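Local coordinates for protein nucleocapsid (Crimean-congo hemorrhagic fever virus, PDB 4AKL) that binds single- and double-stranded RNA, probably packages the viral genome, and probably also has a metal-dependent DNA endonuclease activity, at residues G408-T420 and H453-P465. Sequence-based numbering, arbitrary orientation.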
ATOM      1  N   GLY A 408       5.245  -3.606 -20.325  1.00 32.45           N
ATOM      2  CA  GLY A 408       5.028  -2.424 -19.559  1.00 31.43           C
ATOM      3  C   GLY A 408       3.931  -2.536 -18.541  1.00 30.23           C
ATOM      4  O   GLY A 408       2.777  -2.760 -18.907  1.00 29.90           O
ATOM      5  N   HIS A 409       4.284  -2.384 -17.252  1.00 29.57           N
ATOM      6  CA  HIS A 409       3.319  -2.371 -16.159  1.00 29.27           C
ATOM      7  C   HIS A 409       3.566  -1.115 -15.322  1.00 29.06           C
ATOM      8  O   HIS A 409       4.713  -0.748 -15.088  1.00 28.96           O
ATOM      9  CB  HIS A 409       3.391  -3.666 -15.358  1.00 29.12           C
ATOM     10  CG  HIS A 409       3.175  -4.861 -16.205  1.00 30.15           C
ATOM     11  ND1 HIS A 409       1.922  -5.303 -16.530  1.00 28.62           N
ATOM     12  CD2 HIS A 409       4.051  -5.674 -16.865  1.00 32.53           C
ATOM     13  CE1 HIS A 409       2.018  -6.352 -17.326  1.00 29.88           C
ATOM     14  NE2 HIS A 409       3.300  -6.605 -17.544  1.00 32.08           N
ATOM     15  N   THR A 410       2.470  -0.480 -14.898  1.00 28.78           N
ATOM     16  CA  THR A 410       2.490   0.857 -14.314  1.00 29.33           C
ATOM     17  C   THR A 410       3.657   1.129 -13.379  1.00 30.08           C
ATOM     18  O   THR A 410       4.469   1.995 -13.646  1.00 29.38           O
ATOM     19  CB  THR A 410       1.118   1.203 -13.666  1.00 29.83           C
ATOM     20  OG1 THR A 410       0.113   1.052 -14.662  1.00 29.26           O
ATOM     21  CG2 THR A 410       1.036   2.638 -13.156  1.00 29.15           C
ATOM     22  N   LYS A 411       3.773   0.366 -12.291  1.00 30.18           N
ATOM     23  CA  LYS A 411       4.714   0.733 -11.259  1.00 30.71           C
ATOM     24  C   LYS A 411       6.223   0.570 -11.617  1.00 31.50           C
ATOM     25  O   LYS A 411       7.092   0.898 -10.773  1.00 33.17           O
ATOM     26  CB  LYS A 411       4.285   0.098  -9.936  1.00 30.49           C
ATOM     27  CG  LYS A 411       3.190   0.949  -9.329  1.00 31.44           C
ATOM     28  CD  LYS A 411       2.547   0.387  -8.128  1.00 33.96           C
ATOM     29  CE  LYS A 411       1.467   1.333  -7.664  1.00 34.37           C
ATOM     30  NZ  LYS A 411       0.690   0.712  -6.612  1.00 35.54           N
ATOM     31  N   SER A 412       6.537   0.097 -12.838  1.00 31.06           N
ATOM     32  CA  SER A 412       7.888   0.065 -13.288  1.00 31.90           C
ATOM     33  C   SER A 412       8.428   1.468 -13.372  1.00 32.84           C
ATOM     34  O   SER A 412       9.633   1.648 -13.303  1.00 33.34           O
ATOM     35  CB  SER A 412       8.057  -0.670 -14.581  1.00 31.73           C
ATOM     36  OG  SER A 412       7.825  -2.055 -14.413  1.00 31.67           O
ATOM     37  N   ILE A 413       7.523   2.455 -13.516  1.00 32.67           N
ATOM     38  CA  ILE A 413       7.864   3.876 -13.416  1.00 34.04           C
ATOM     39  C   ILE A 413       8.659   4.244 -12.172  1.00 34.83           C
ATOM     40  O   ILE A 413       9.508   5.134 -12.232  1.00 36.15           O
ATOM     41  CB  ILE A 413       6.554   4.775 -13.522  1.00 33.44           C
ATOM     42  CG1 ILE A 413       6.149   4.913 -14.961  1.00 33.93           C
ATOM     43  CG2 ILE A 413       6.796   6.156 -13.092  1.00 36.05           C
ATOM     44  CD1 ILE A 413       4.664   5.342 -15.178  1.00 34.53           C
ATOM     45  N   LEU A 414       8.396   3.578 -11.043  1.00 34.54           N
ATOM     46  CA  LEU A 414       9.084   3.866  -9.801  1.00 35.57           C
ATOM     47  C   LEU A 414      10.567   3.439  -9.837  1.00 36.67           C
ATOM     48  O   LEU A 414      11.325   3.838  -8.984  1.00 37.76           O
ATOM     49  CB  LEU A 414       8.375   3.164  -8.632  1.00 35.02           C
ATOM     50  CG  LEU A 414       7.002   3.732  -8.304  1.00 33.96           C
ATOM     51  CD1 LEU A 414       6.356   2.918  -7.214  1.00 30.75           C
ATOM     52  CD2 LEU A 414       7.084   5.221  -7.922  1.00 34.80           C
ATOM     53  N   ASN A 415      10.936   2.608 -10.811  1.00 36.59           N
ATOM     54  CA  ASN A 415      12.339   2.307 -11.124  1.00 37.77           C
ATOM     55  C   ASN A 415      13.041   3.433 -11.921  1.00 39.21           C
ATOM     56  O   ASN A 415      14.258   3.400 -12.070  1.00 39.99           O
ATOM     57  CB  ASN A 415      12.443   0.988 -11.890  1.00 37.27           C
ATOM     58  CG  ASN A 415      13.851   0.451 -11.941  1.00 39.04           C
ATOM     59  OD1 ASN A 415      14.630   0.604 -10.971  1.00 38.91           O
ATOM     60  ND2 ASN A 415      14.205  -0.159 -13.054  1.00 36.57           N
ATOM     61  N   LEU A 416      12.291   4.419 -12.438  1.00 39.07           N
ATOM     62  CA  LEU A 416      12.921   5.551 -13.146  1.00 40.88           C
ATOM     63  C   LEU A 416      13.568   6.443 -12.107  1.00 42.40           C
ATOM     64  O   LEU A 416      12.939   6.702 -11.067  1.00 41.09           O
ATOM     65  CB  LEU A 416      11.934   6.376 -13.969  1.00 40.14           C
ATOM     66  CG  LEU A 416      11.500   5.780 -15.309  1.00 39.67           C
ATOM     67  CD1 LEU A 416      10.285   6.523 -15.836  1.00 37.30           C
ATOM     68  CD2 LEU A 416      12.650   5.765 -16.361  1.00 39.91           C
ATOM     69  N   ARG A 417      14.796   6.921 -12.396  1.00 44.39           N
ATOM     70  CA  ARG A 417      15.557   7.737 -11.425  1.00 46.97           C
ATOM     71  C   ARG A 417      14.850   9.034 -11.119  1.00 47.64           C
ATOM     72  O   ARG A 417      14.093   9.545 -11.943  1.00 47.19           O
ATOM     73  CB  ARG A 417      17.005   8.046 -11.920  1.00 48.81           C
ATOM     74  CG  ARG A 417      17.930   6.832 -11.942  1.00 49.70           C
ATOM     75  CD  ARG A 417      19.335   7.149 -12.430  1.00 53.28           C
ATOM     76  NE  ARG A 417      20.202   5.954 -12.399  1.00 54.62           N
ATOM     77  CZ  ARG A 417      20.819   5.459 -11.309  1.00 56.18           C
ATOM     78  NH1 ARG A 417      20.710   6.040 -10.099  1.00 55.48           N
ATOM     79  NH2 ARG A 417      21.565   4.349 -11.430  1.00 57.61           N
ATOM     80  N   THR A 418      15.098   9.551  -9.926  1.00 49.60           N
ATOM     81  CA  THR A 418      14.584  10.836  -9.509  1.00 50.96           C
ATOM     82  C   THR A 418      15.681  11.897  -9.361  1.00 54.53           C
ATOM     83  O   THR A 418      15.369  13.038  -9.084  1.00 55.26           O
ATOM     84  CB  THR A 418      13.815  10.726  -8.166  1.00 50.73           C
ATOM     85  OG1 THR A 418      14.666  10.174  -7.155  1.00 50.38           O
ATOM     86  CG2 THR A 418      12.523   9.831  -8.336  1.00 47.74           C
ATOM     87  N   ASN A 419      16.952  11.529  -9.558  1.00 57.22           N
ATOM     88  CA  ASN A 419      18.079  12.473  -9.279  1.00 60.71           C
ATOM     89  C   ASN A 419      18.269  13.555 -10.347  1.00 62.25           C
ATOM     90  O   ASN A 419      17.771  13.436 -11.473  1.00 61.52           O
ATOM     91  CB  ASN A 419      19.368  11.718  -9.007  1.00 62.27           C
ATOM     92  CG  ASN A 419      19.659  10.647 -10.032  1.00 63.49           C
ATOM     93  OD1 ASN A 419      20.282  10.899 -11.075  1.00 65.93           O
ATOM     94  ND2 ASN A 419      19.217   9.406  -9.723  1.00 63.38           N
ATOM     95  N   THR A 420      18.971  14.626  -9.990  1.00 65.06           N
ATOM     96  CA  THR A 420      19.124  15.763 -10.931  1.00 66.73           C
ATOM     97  C   THR A 420      20.170  15.503 -12.012  1.00 68.17           C
ATOM     98  O   THR A 420      20.133  16.171 -13.039  1.00 69.27           O
ATOM     99  CB  THR A 420      19.432  17.078 -10.215  1.00 68.77           C
ATOM    100  OG1 THR A 420      18.598  17.198  -9.066  1.00 68.45           O
ATOM    101  CG2 THR A 420      19.183  18.291 -11.146  1.00 69.61           C
ATOM    102  N   HIS A 453      -1.264   8.742  -7.718  1.00 35.93           N
ATOM    103  CA  HIS A 453      -0.850   7.637  -6.830  0.50 35.57           C
ATOM    104  C   HIS A 453       0.673   7.458  -7.018  1.00 35.98           C
ATOM    105  O   HIS A 453       1.417   7.330  -6.057  1.00 36.44           O
ATOM    106  CB  HIS A 453      -1.697   6.400  -7.245  0.50 34.73           C
ATOM    107  CG  HIS A 453      -1.489   5.145  -6.457  0.50 34.62           C
ATOM    108  ND1 HIS A 453      -1.693   5.055  -5.088  0.50 36.40           N
ATOM    109  CD2 HIS A 453      -1.146   3.900  -6.866  0.50 34.17           C
ATOM    110  CE1 HIS A 453      -1.459   3.808  -4.695  0.50 35.35           C
ATOM    111  NE2 HIS A 453      -1.127   3.088  -5.756  0.50 33.10           N
ATOM    112  N   LEU A 454       1.117   7.461  -8.287  1.00 35.32           N
ATOM    113  CA  LEU A 454       2.543   7.325  -8.569  1.00 35.74           C
ATOM    114  C   LEU A 454       3.378   8.483  -7.970  1.00 36.48           C
ATOM    115  O   LEU A 454       4.388   8.233  -7.377  1.00 37.29           O
ATOM    116  CB  LEU A 454       2.823   7.206 -10.054  1.00 35.24           C
ATOM    117  CG  LEU A 454       2.443   5.898 -10.760  1.00 36.06           C
ATOM    118  CD1 LEU A 454       2.602   6.136 -12.298  1.00 36.43           C
ATOM    119  CD2 LEU A 454       3.233   4.618 -10.287  1.00 34.30           C
ATOM    120  N   LEU A 455       2.944   9.722  -8.132  1.00 36.81           N
ATOM    121  CA  LEU A 455       3.646  10.872  -7.533  1.00 37.69           C
ATOM    122  C   LEU A 455       3.736  10.787  -6.012  1.00 38.52           C
ATOM    123  O   LEU A 455       4.776  11.061  -5.416  1.00 38.56           O
ATOM    124  CB  LEU A 455       2.976  12.196  -7.926  1.00 37.98           C
ATOM    125  CG  LEU A 455       3.654  13.505  -7.443  1.00 38.68           C
ATOM    126  CD1 LEU A 455       5.078  13.600  -7.919  1.00 39.07           C
ATOM    127  CD2 LEU A 455       2.859  14.752  -7.873  1.00 39.13           C
ATOM    128  N   HIS A 456       2.628  10.414  -5.409  1.00 38.54           N
ATOM    129  CA  HIS A 456       2.517  10.275  -3.963  1.00 39.93           C
ATOM    130  C   HIS A 456       3.591   9.323  -3.472  1.00 40.04           C
ATOM    131  O   HIS A 456       4.365   9.650  -2.607  1.00 40.89           O
ATOM    132  CB  HIS A 456       1.124   9.774  -3.605  1.00 39.59           C
ATOM    133  CG  HIS A 456       0.876   9.702  -2.150  1.00 41.99           C
ATOM    134  ND1 HIS A 456       0.570  10.813  -1.388  1.00 47.43           N
ATOM    135  CD2 HIS A 456       0.899   8.654  -1.303  1.00 44.07           C
ATOM    136  CE1 HIS A 456       0.417  10.442  -0.129  1.00 48.14           C
ATOM    137  NE2 HIS A 456       0.604   9.136  -0.055  1.00 46.04           N
ATOM    138  N   GLN A 457       3.635   8.162  -4.093  1.00 39.61           N
ATOM    139  CA  GLN A 457       4.611   7.140  -3.797  1.00 40.36           C
ATOM    140  C   GLN A 457       6.036   7.569  -4.011  1.00 40.84           C
ATOM    141  O   GLN A 457       6.868   7.172  -3.252  1.00 41.27           O
ATOM    142  CB  GLN A 457       4.312   5.895  -4.610  1.00 39.77           C
ATOM    143  CG  GLN A 457       3.083   5.224  -3.998  1.00 42.42           C
ATOM    144  CD  GLN A 457       2.587   4.150  -4.801  1.00 44.02           C
ATOM    145  OE1 GLN A 457       3.348   3.329  -5.324  1.00 46.09           O
ATOM    146  NE2 GLN A 457       1.292   4.107  -4.934  1.00 46.71           N
ATOM    147  N   SER A 458       6.308   8.347  -5.061  1.00 40.66           N
ATOM    148  CA  SER A 458       7.629   8.903  -5.243  1.00 41.60           C
ATOM    149  C   SER A 458       7.921   9.885  -4.133  1.00 42.85           C
ATOM    150  O   SER A 458       9.032   9.942  -3.667  1.00 44.71           O
ATOM    151  CB  SER A 458       7.759   9.625  -6.588  1.00 41.83           C
ATOM    152  OG  SER A 458       9.097   9.939  -6.840  1.00 42.11           O
ATOM    153  N   LEU A 459       6.927  10.648  -3.710  1.00 43.22           N
ATOM    154  CA  LEU A 459       7.103  11.654  -2.638  1.00 45.04           C
ATOM    155  C   LEU A 459       7.312  11.041  -1.225  1.00 45.80           C
ATOM    156  O   LEU A 459       7.959  11.679  -0.369  1.00 47.39           O
ATOM    157  CB  LEU A 459       5.940  12.660  -2.606  1.00 44.85           C
ATOM    158  CG  LEU A 459       5.774  13.658  -3.768  1.00 45.45           C
ATOM    159  CD1 LEU A 459       4.557  14.479  -3.491  1.00 45.84           C
ATOM    160  CD2 LEU A 459       7.018  14.580  -3.983  1.00 47.72           C
ATOM    161  N   VAL A 460       6.773   9.836  -0.980  1.00 44.98           N
ATOM    162  CA  VAL A 460       7.012   9.173   0.279  1.00 46.12           C
ATOM    163  C   VAL A 460       8.451   8.598   0.305  1.00 46.98           C
ATOM    164  O   VAL A 460       8.970   8.335   1.372  1.00 48.67           O
ATOM    165  CB  VAL A 460       5.975   8.089   0.630  1.00 45.23           C
ATOM    166  CG1 VAL A 460       4.504   8.664   0.541  1.00 44.01           C
ATOM    167  CG2 VAL A 460       6.148   6.911  -0.236  1.00 44.98           C
ATOM    168  N   GLY A 461       9.067   8.438  -0.866  1.00 46.32           N
ATOM    169  CA  GLY A 461      10.440   8.011  -1.002  1.00 46.89           C
ATOM    170  C   GLY A 461      10.627   6.652  -1.628  1.00 45.95           C
ATOM    171  O   GLY A 461      11.753   6.134  -1.602  1.00 47.04           O
ATOM    172  N   LYS A 462       9.566   6.064  -2.192  1.00 43.81           N
ATOM    173  CA  LYS A 462       9.690   4.762  -2.816  1.00 43.15           C
ATOM    174  C   LYS A 462      10.518   4.909  -4.064  1.00 42.74           C
ATOM    175  O   LYS A 462      10.266   5.792  -4.869  1.00 42.97           O
ATOM    176  CB  LYS A 462       8.318   4.119  -3.160  1.00 41.68           C
ATOM    177  CG  LYS A 462       7.488   3.737  -1.922  1.00 43.05           C
ATOM    178  CD  LYS A 462       6.028   3.277  -2.211  1.00 41.82           C
ATOM    179  CE  LYS A 462       5.985   1.923  -2.949  1.00 43.30           C
ATOM    180  NZ  LYS A 462       4.640   1.205  -3.004  1.00 41.35           N
ATOM    181  N   GLN A 463      11.503   4.046  -4.201  1.00 42.58           N
ATOM    182  CA  GLN A 463      12.333   3.965  -5.376  1.00 42.84           C
ATOM    183  C   GLN A 463      12.305   2.569  -6.047  1.00 41.13           C
ATOM    184  O   GLN A 463      13.173   2.254  -6.857  1.00 41.67           O
ATOM    185  CB  GLN A 463      13.741   4.348  -5.003  1.00 45.33           C
ATOM    186  CG  GLN A 463      13.815   5.785  -4.602  1.00 48.35           C
ATOM    187  CD  GLN A 463      15.175   6.245  -4.330  1.00 52.81           C
ATOM    188  OE1 GLN A 463      15.337   7.370  -3.941  1.00 58.38           O
ATOM    189  NE2 GLN A 463      16.190   5.390  -4.530  1.00 54.84           N
ATOM    190  N   SER A 464      11.300   1.765  -5.696  1.00 39.17           N
ATOM    191  CA  SER A 464      11.047   0.471  -6.261  1.00 37.67           C
ATOM    192  C   SER A 464       9.589   0.141  -5.992  1.00 36.17           C
ATOM    193  O   SER A 464       9.040   0.575  -4.944  1.00 35.88           O
ATOM    194  CB  SER A 464      11.927  -0.582  -5.607  1.00 38.75           C
ATOM    195  OG  SER A 464      11.473  -1.906  -5.843  1.00 37.44           O
ATOM    196  N   PRO A 465       8.948  -0.613  -6.922  1.00 34.17           N
ATOM    197  CA  PRO A 465       7.613  -1.136  -6.662  1.00 32.48           C
ATOM    198  C   PRO A 465       7.522  -2.179  -5.544  1.00 31.78           C
ATOM    199  O   PRO A 465       6.413  -2.431  -5.072  1.00 29.11           O
ATOM    200  CB  PRO A 465       7.183  -1.767  -8.009  1.00 31.72           C
ATOM    201  CG  PRO A 465       8.386  -1.952  -8.778  1.00 33.30           C
ATOM    202  CD  PRO A 465       9.416  -0.951  -8.278  1.00 34.20           C
TER
HETATM  203  O   HOH W   1      13.318   0.152  -8.552  1.00 38.98           O
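K411 and L414, one 3-10 turn apart in the loop between helices 385-392 and 425-440, face the last turns of helix 450-460 and the chain after it, the backbones coming nearest where the CA atoms of L414 and S464 stand 5.3 Å apart. A Schellman motif ends the helix at G461, whose positive phi would press a CB against the preceding carbonyl O. L454 and L414 supply branched methyls: L454 CD1 meets I413 CD1 at 3.6 Å, its CD2 lies against K411 CG, and L414 enters between L454, Q457 and P465. L414 CD1 comes within 3.6 Å of Q457 OE1, which also takes a weak hydrogen bond from K462 NZ. K411 suits its buried place because its methylenes pack against L454 and Q457 while its extended chain (chi2 173°) carries NZ to a salt bridge with E387. In one of two modelled conformers of H453, NZ also bonds NE2 at 3.1 Å, tilted 21° from the ring plane. P465 sets a compact apolar ring on K411 CB and O. A water donates to N415 OD1, also bonded by S33 N, and to Q463 O. Pairing the ammonium with the carboxylate of E387 and, in this conformer, an imidazole nitrogen probably offsets its burial beside L414 and L454.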